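Long-range contacts in HD domain-containing protein (Aquifex aeolicus, PDB 2HEK), which binds zinc and GDP at sites far apart and, as an HD-domain protein, may act as a dGTPase, though its function is not established: residues I61-C66 / L76-G81; L150-T155 / N194-D199. One frame throughout, in Å; residues are numbered along the deposited sequence.

In the fold
Interaction 1 (61-66 with 76-81) is a buried contact between two helices of the HD domain, whereas interaction 2 (150-155 with 194-199) lies nearer the surface and joins helix 145-155 to a strand in the HD-associated part of the chain. With about 12 Å between their centres, the two are tied together by helix 145-155: I154 CD1 packs 3.5 Å from A80 CB, and I153 touches T62 and I65. The chemistry follows the setting. Interaction 1 combines close packing of small side chains with a salt bridge at a partly exposed edge; interaction 2 relies on one carboxylate gripping a backbone N-H, with a modest isoleucine-valine contact beside it.

Interaction 1 (I61-C66 / L76-G81); sequences ITERIC and LVKLAG
E63 and K78 make a salt bridge, OE2 to NZ at 2.7 Å, the ammonium approaching from above the carboxylate plane, 36° out of it. The side chains cross obliquely, and K78 lays its methylenes against E63 before the charges meet: CD lies 3.9 Å from E63 CB. A bend at chi3 (53°) turns CE out of the extended course, within 3.3 Å of E63 OE2. An alanine in place of K78 would probably leave the E63 carboxylate without this charged mate and open a gap beside its methylenes. A lysine suits the place because its methylenes pack against E63 while the buried ammonium finds the carboxylate, with weaker contacts to Y59 OH and E75 OE1.

Deeper in, small residues let the helices approach: the axes of segments 61-66 and 76-81 pass 8.8 Å apart at 151°, nearly antiparallel. T62 turns CG2 onto the opposite helix, 3.7 Å from K78 CA, with the methyl anti to its backbone N. Its OG1 is satisfied by V58 O and S160 OG. Both V77 methyls lie close to this CG2, and G81, lacking a side chain, leaves room for T62 OG1, 4.2 Å from its CA. Helix 145-155 covers this layer through I153 and I154. The pair belongs to the helical bundle of an HD domain; G81 is near its zinc site, without touching it.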
loop_
_atom_site.group_PDB
_atom_site.type_symbol
_atom_site.label_atom_id
_atom_site.label_comp_id
_atom_site.label_asym_id
_atom_site.label_seq_id
_atom_site.Cartn_x
_atom_site.Cartn_y
_atom_site.Cartn_z
ATOM N N ILE A 61 -5.956 0.708 19.288
ATOM C CA ILE A 61 -7.009 -0.190 18.789
ATOM C C ILE A 61 -8.169 -0.341 19.795
ATOM O O ILE A 61 -9.337 -0.378 19.395
ATOM C CB ILE A 61 -6.450 -1.594 18.380
ATOM C CG1 ILE A 61 -5.555 -1.424 17.162
ATOM C CG2 ILE A 61 -7.610 -2.591 18.006
ATOM C CD1 ILE A 61 -6.323 -0.975 15.885
ATOM N N THR A 62 -7.846 -0.393 21.092
ATOM C CA THR A 62 -8.884 -0.420 22.125
ATOM C C THR A 62 -9.784 0.805 22.004
ATOM O O THR A 62 -11.000 0.662 22.081
ATOM C CB THR A 62 -8.279 -0.486 23.544
ATOM O OG1 THR A 62 -7.443 -1.660 23.628
ATOM C CG2 THR A 62 -9.394 -0.591 24.595
ATOM N N GLU A 63 -9.187 1.989 21.835
ATOM C CA GLU A 63 -9.947 3.244 21.598
ATOM C C GLU A 63 -10.931 3.092 20.455
ATOM O O GLU A 63 -12.138 3.419 20.583
ATOM C CB GLU A 63 -9.000 4.413 21.310
ATOM C CG GLU A 63 -9.654 5.832 21.271
ATOM C CD GLU A 63 -8.580 6.909 21.364
ATOM O OE1 GLU A 63 -7.698 6.955 20.466
ATOM O OE2 GLU A 63 -8.590 7.699 22.352
ATOM N N ARG A 64 -10.424 2.591 19.329
ATOM C CA ARG A 64 -11.216 2.415 18.125
ATOM C C ARG A 64 -12.388 1.476 18.366
ATOM O O ARG A 64 -13.534 1.779 17.986
ATOM C CB ARG A 64 -10.318 1.877 16.986
ATOM C CG ARG A 64 -9.362 2.908 16.399
ATOM C CD ARG A 64 -10.088 3.854 15.434
ATOM N NE ARG A 64 -9.160 4.702 14.667
ATOM C CZ ARG A 64 -8.750 5.920 15.034
ATOM N NH1 ARG A 64 -9.181 6.466 16.167
ATOM N NH2 ARG A 64 -7.903 6.600 14.260
ATOM N N ILE A 65 -12.126 0.336 19.000
ATOM C CA ILE A 65 -13.194 -0.654 19.233
ATOM C C ILE A 65 -14.253 -0.076 20.201
ATOM O O ILE A 65 -15.447 -0.264 19.986
ATOM C CB ILE A 65 -12.648 -1.981 19.814
ATOM C CG1 ILE A 65 -11.775 -2.746 18.783
ATOM C CG2 ILE A 65 -13.808 -2.873 20.321
ATOM C CD1 ILE A 65 -10.898 -3.866 19.411
ATOM N N CYS A 66 -13.819 0.620 21.253
ATOM C CA CYS A 66 -14.770 1.303 22.174
ATOM C C CYS A 66 -15.633 2.339 21.434
ATOM O O CYS A 66 -16.844 2.450 21.683
ATOM C CB CYS A 66 -14.017 1.978 23.326
ATOM S SG CYS A 66 -13.368 0.765 24.471
ATOM N N LEU A 76 -11.166 3.494 30.851
ATOM C CA LEU A 76 -10.631 2.469 31.742
ATOM C C LEU A 76 -10.135 1.276 30.927
ATOM O O LEU A 76 -9.089 0.710 31.233
ATOM C CB LEU A 76 -11.699 2.011 32.752
ATOM C CG LEU A 76 -11.207 0.910 33.678
ATOM C CD1 LEU A 76 -10.195 1.506 34.670
ATOM C CD2 LEU A 76 -12.374 0.264 34.401
ATOM N N VAL A 77 -10.912 0.872 29.911
ATOM C CA VAL A 77 -10.523 -0.281 29.097
ATOM C C VAL A 77 -9.299 0.098 28.249
ATOM O O VAL A 77 -8.441 -0.741 28.039
ATOM C CB VAL A 77 -11.700 -0.866 28.266
ATOM C CG1 VAL A 77 -12.153 0.079 27.216
ATOM C CG2 VAL A 77 -11.298 -2.193 27.572
ATOM N N LYS A 78 -9.196 1.361 27.816
ATOM C CA LYS A 78 -8.031 1.809 27.042
ATOM C C LYS A 78 -6.805 1.678 27.907
ATOM O O LYS A 78 -5.742 1.193 27.454
ATOM C CB LYS A 78 -8.161 3.264 26.568
ATOM C CG LYS A 78 -9.090 3.441 25.334
ATOM C CD LYS A 78 -9.475 4.913 25.160
ATOM C CE LYS A 78 -8.230 5.859 25.125
ATOM N NZ LYS A 78 -8.661 7.320 25.026
ATOM N N LEU A 79 -6.928 2.090 29.165
ATOM C CA LEU A 79 -5.755 1.953 30.036
ATOM C C LEU A 79 -5.465 0.497 30.333
ATOM O O LEU A 79 -4.306 0.123 30.437
ATOM C CB LEU A 79 -5.878 2.807 31.330
ATOM C CG LEU A 79 -5.980 4.331 31.123
ATOM C CD1 LEU A 79 -6.113 5.126 32.471
ATOM C CD2 LEU A 79 -4.802 4.868 30.289
ATOM N N ALA A 80 -6.499 -0.347 30.479
ATOM C CA ALA A 80 -6.249 -1.777 30.657
ATOM C C ALA A 80 -5.464 -2.325 29.449
ATOM O O ALA A 80 -4.569 -3.169 29.608
ATOM C CB ALA A 80 -7.593 -2.543 30.830
ATOM N N GLY A 81 -5.820 -1.854 28.241
ATOM C CA GLY A 81 -5.091 -2.236 27.004
ATOM C C GLY A 81 -3.646 -1.757 27.088
ATOM O O GLY A 81 -2.709 -2.530 26.883
#

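Interaction 2 (L150-T155 / N194-D199)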
loop_
_atom_site.group_PDB
_atom_site.type_symbol
_atom_site.label_atom_id
_atom_site.label_comp_id
_atom_site.label_asym_id
_atom_site.label_seq_id
_atom_site.Cartn_x
_atom_site.Cartn_y
_atom_site.Cartn_z
ATOM N N LEU A 150 -15.599 -5.973 28.806
ATOM C CA LEU A 150 -14.454 -5.099 28.667
ATOM C C LEU A 150 -13.217 -5.921 28.432
ATOM O O LEU A 150 -12.386 -5.551 27.595
ATOM C CB LEU A 150 -14.290 -4.162 29.906
ATOM C CG LEU A 150 -15.412 -3.132 30.137
ATOM C CD1 LEU A 150 -15.076 -2.204 31.309
ATOM C CD2 LEU A 150 -15.635 -2.290 28.861
ATOM N N SER A 151 -13.107 -7.049 29.146
ATOM C CA SER A 151 -11.960 -7.929 29.002
ATOM C C SER A 151 -11.899 -8.554 27.598
ATOM O O SER A 151 -10.807 -8.697 27.037
ATOM C CB SER A 151 -12.002 -9.030 30.044
ATOM O OG SER A 151 -10.777 -9.719 30.027
ATOM N N GLU A 152 -13.069 -8.892 27.037
ATOM C CA GLU A 152 -13.190 -9.419 25.654
ATOM C C GLU A 152 -12.649 -8.422 24.623
ATOM O O GLU A 152 -12.060 -8.825 23.612
ATOM C CB GLU A 152 -14.651 -9.715 25.297
ATOM C CG GLU A 152 -15.172 -11.014 25.862
ATOM C CD GLU A 152 -16.646 -11.313 25.507
ATOM O OE1 GLU A 152 -17.323 -10.545 24.777
ATOM O OE2 GLU A 152 -17.139 -12.339 26.012
ATOM N N ILE A 153 -12.864 -7.132 24.880
ATOM C CA ILE A 153 -12.398 -6.093 23.967
ATOM C C ILE A 153 -10.870 -6.163 23.783
ATOM O O ILE A 153 -10.365 -5.941 22.687
ATOM C CB ILE A 153 -12.885 -4.689 24.391
ATOM C CG1 ILE A 153 -14.413 -4.584 24.196
ATOM C CG2 ILE A 153 -12.088 -3.548 23.637
ATOM C CD1 ILE A 153 -15.041 -3.261 24.723
ATOM N N ILE A 154 -10.161 -6.523 24.838
ATOM C CA ILE A 154 -8.710 -6.619 24.815
ATOM C C ILE A 154 -8.164 -8.014 24.498
ATOM O O ILE A 154 -7.266 -8.130 23.653
ATOM C CB ILE A 154 -8.072 -6.130 26.127
ATOM C CG1 ILE A 154 -8.390 -4.652 26.363
ATOM C CG2 ILE A 154 -6.514 -6.295 26.078
ATOM C CD1 ILE A 154 -8.188 -4.328 27.842
ATOM N N THR A 155 -8.726 -9.061 25.129
ATOM C CA THR A 155 -8.101 -10.385 25.188
ATOM C C THR A 155 -8.881 -11.429 24.378
ATOM O O THR A 155 -8.452 -12.587 24.278
ATOM C CB THR A 155 -8.011 -10.903 26.666
ATOM O OG1 THR A 155 -9.334 -10.991 27.189
ATOM C CG2 THR A 155 -7.182 -9.914 27.596
ATOM N N ASN A 194 -24.352 -9.099 25.916
ATOM C CA ASN A 194 -23.095 -8.820 26.600
ATOM C C ASN A 194 -21.817 -9.498 26.040
ATOM O O ASN A 194 -20.815 -9.633 26.750
ATOM C CB ASN A 194 -23.250 -9.112 28.095
ATOM C CG ASN A 194 -22.385 -8.232 28.936
ATOM O OD1 ASN A 194 -21.441 -8.709 29.562
ATOM N ND2 ASN A 194 -22.670 -6.927 28.932
ATOM N N LYS A 195 -21.852 -9.920 24.777
ATOM C CA LYS A 195 -20.648 -10.437 24.113
ATOM C C LYS A 195 -20.257 -9.493 22.986
ATOM O O LYS A 195 -21.128 -8.809 22.416
ATOM C CB LYS A 195 -20.887 -11.820 23.508
ATOM C CG LYS A 195 -21.234 -12.925 24.480
ATOM C CD LYS A 195 -21.761 -14.139 23.711
ATOM C CE LYS A 195 -22.921 -14.829 24.451
ATOM N NZ LYS A 195 -22.513 -15.429 25.766
ATOM N N VAL A 196 -18.960 -9.460 22.658
ATOM C CA VAL A 196 -18.492 -8.849 21.405
ATOM C C VAL A 196 -18.744 -9.865 20.295
ATOM O O VAL A 196 -18.248 -10.990 20.342
ATOM C CB VAL A 196 -16.978 -8.472 21.454
ATOM C CG1 VAL A 196 -16.517 -7.853 20.092
ATOM C CG2 VAL A 196 -16.696 -7.486 22.593
ATOM N N VAL A 197 -19.554 -9.495 19.314
ATOM C CA VAL A 197 -19.890 -10.429 18.222
ATOM C C VAL A 197 -19.612 -9.736 16.889
ATOM O O VAL A 197 -19.362 -8.540 16.887
ATOM C CB VAL A 197 -21.408 -10.891 18.288
ATOM C CG1 VAL A 197 -21.723 -11.536 19.637
ATOM C CG2 VAL A 197 -22.354 -9.735 18.054
ATOM N N VAL A 198 -19.709 -10.452 15.765
ATOM C CA VAL A 198 -19.532 -9.815 14.458
ATOM C C VAL A 198 -20.889 -9.752 13.748
ATOM O O VAL A 198 -21.574 -10.755 13.669
ATOM C CB VAL A 198 -18.528 -10.611 13.556
ATOM C CG1 VAL A 198 -18.204 -9.848 12.232
ATOM C CG2 VAL A 198 -17.230 -10.923 14.321
ATOM N N ASP A 199 -21.288 -8.581 13.269
ATOM C CA ASP A 199 -22.457 -8.474 12.395
ATOM C C ASP A 199 -22.242 -9.288 11.111
ATOM O O ASP A 199 -21.117 -9.450 10.638
ATOM C CB ASP A 199 -22.708 -7.035 12.022
ATOM C CG ASP A 199 -24.071 -6.852 11.384
ATOM O OD1 ASP A 199 -25.070 -7.109 12.087
ATOM O OD2 ASP A 199 -24.153 -6.492 10.190
#
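Helix 150-155 and strand 195-199 run at 50° to each other, their axes 8.1 Å apart at closest, and E152 and V196 bring their CA atoms nearest across the contact. The helix is the last part of 145-155. S151 O takes a bond from T155 N and a second from T155 OG1, at 2.7 Å, the hydroxyl lying 57° out of the carbonyl plane.

E152 carries the contact. Its chain, extended beyond CG, reaches out to the strand, and OE1 accepts the backbone N-H of V196 at 2.9 Å, nearly straight at 167° and met almost along the C-O axis. The same oxygen comes 3.4 Å from K195 CA. Strand 195-199 pairs antiparallel with 189-192 and parallel with 326-329 in a four-stranded mixed sheet, so the bond ties a helix of the HD domain to this sheet, whose strand 195-199 falls in the HD-associated region. A glutamate suits this place because it is long enough to reach the strand, and its carboxylate supplies the acceptor for the V196 N-H. K195 NZ stays 6.2 Å from E152 OE2, where its positive charge may still steady the carboxylate.

Beneath the polar link, V196 points a branched side chain at the helix: CG2 lies 4.0 Å from I153 CG1, the two chains crossing at about a right angle. L69, L149 and F158 also touch V196, apolar neighbours that suit valine, although the residue is partly exposed.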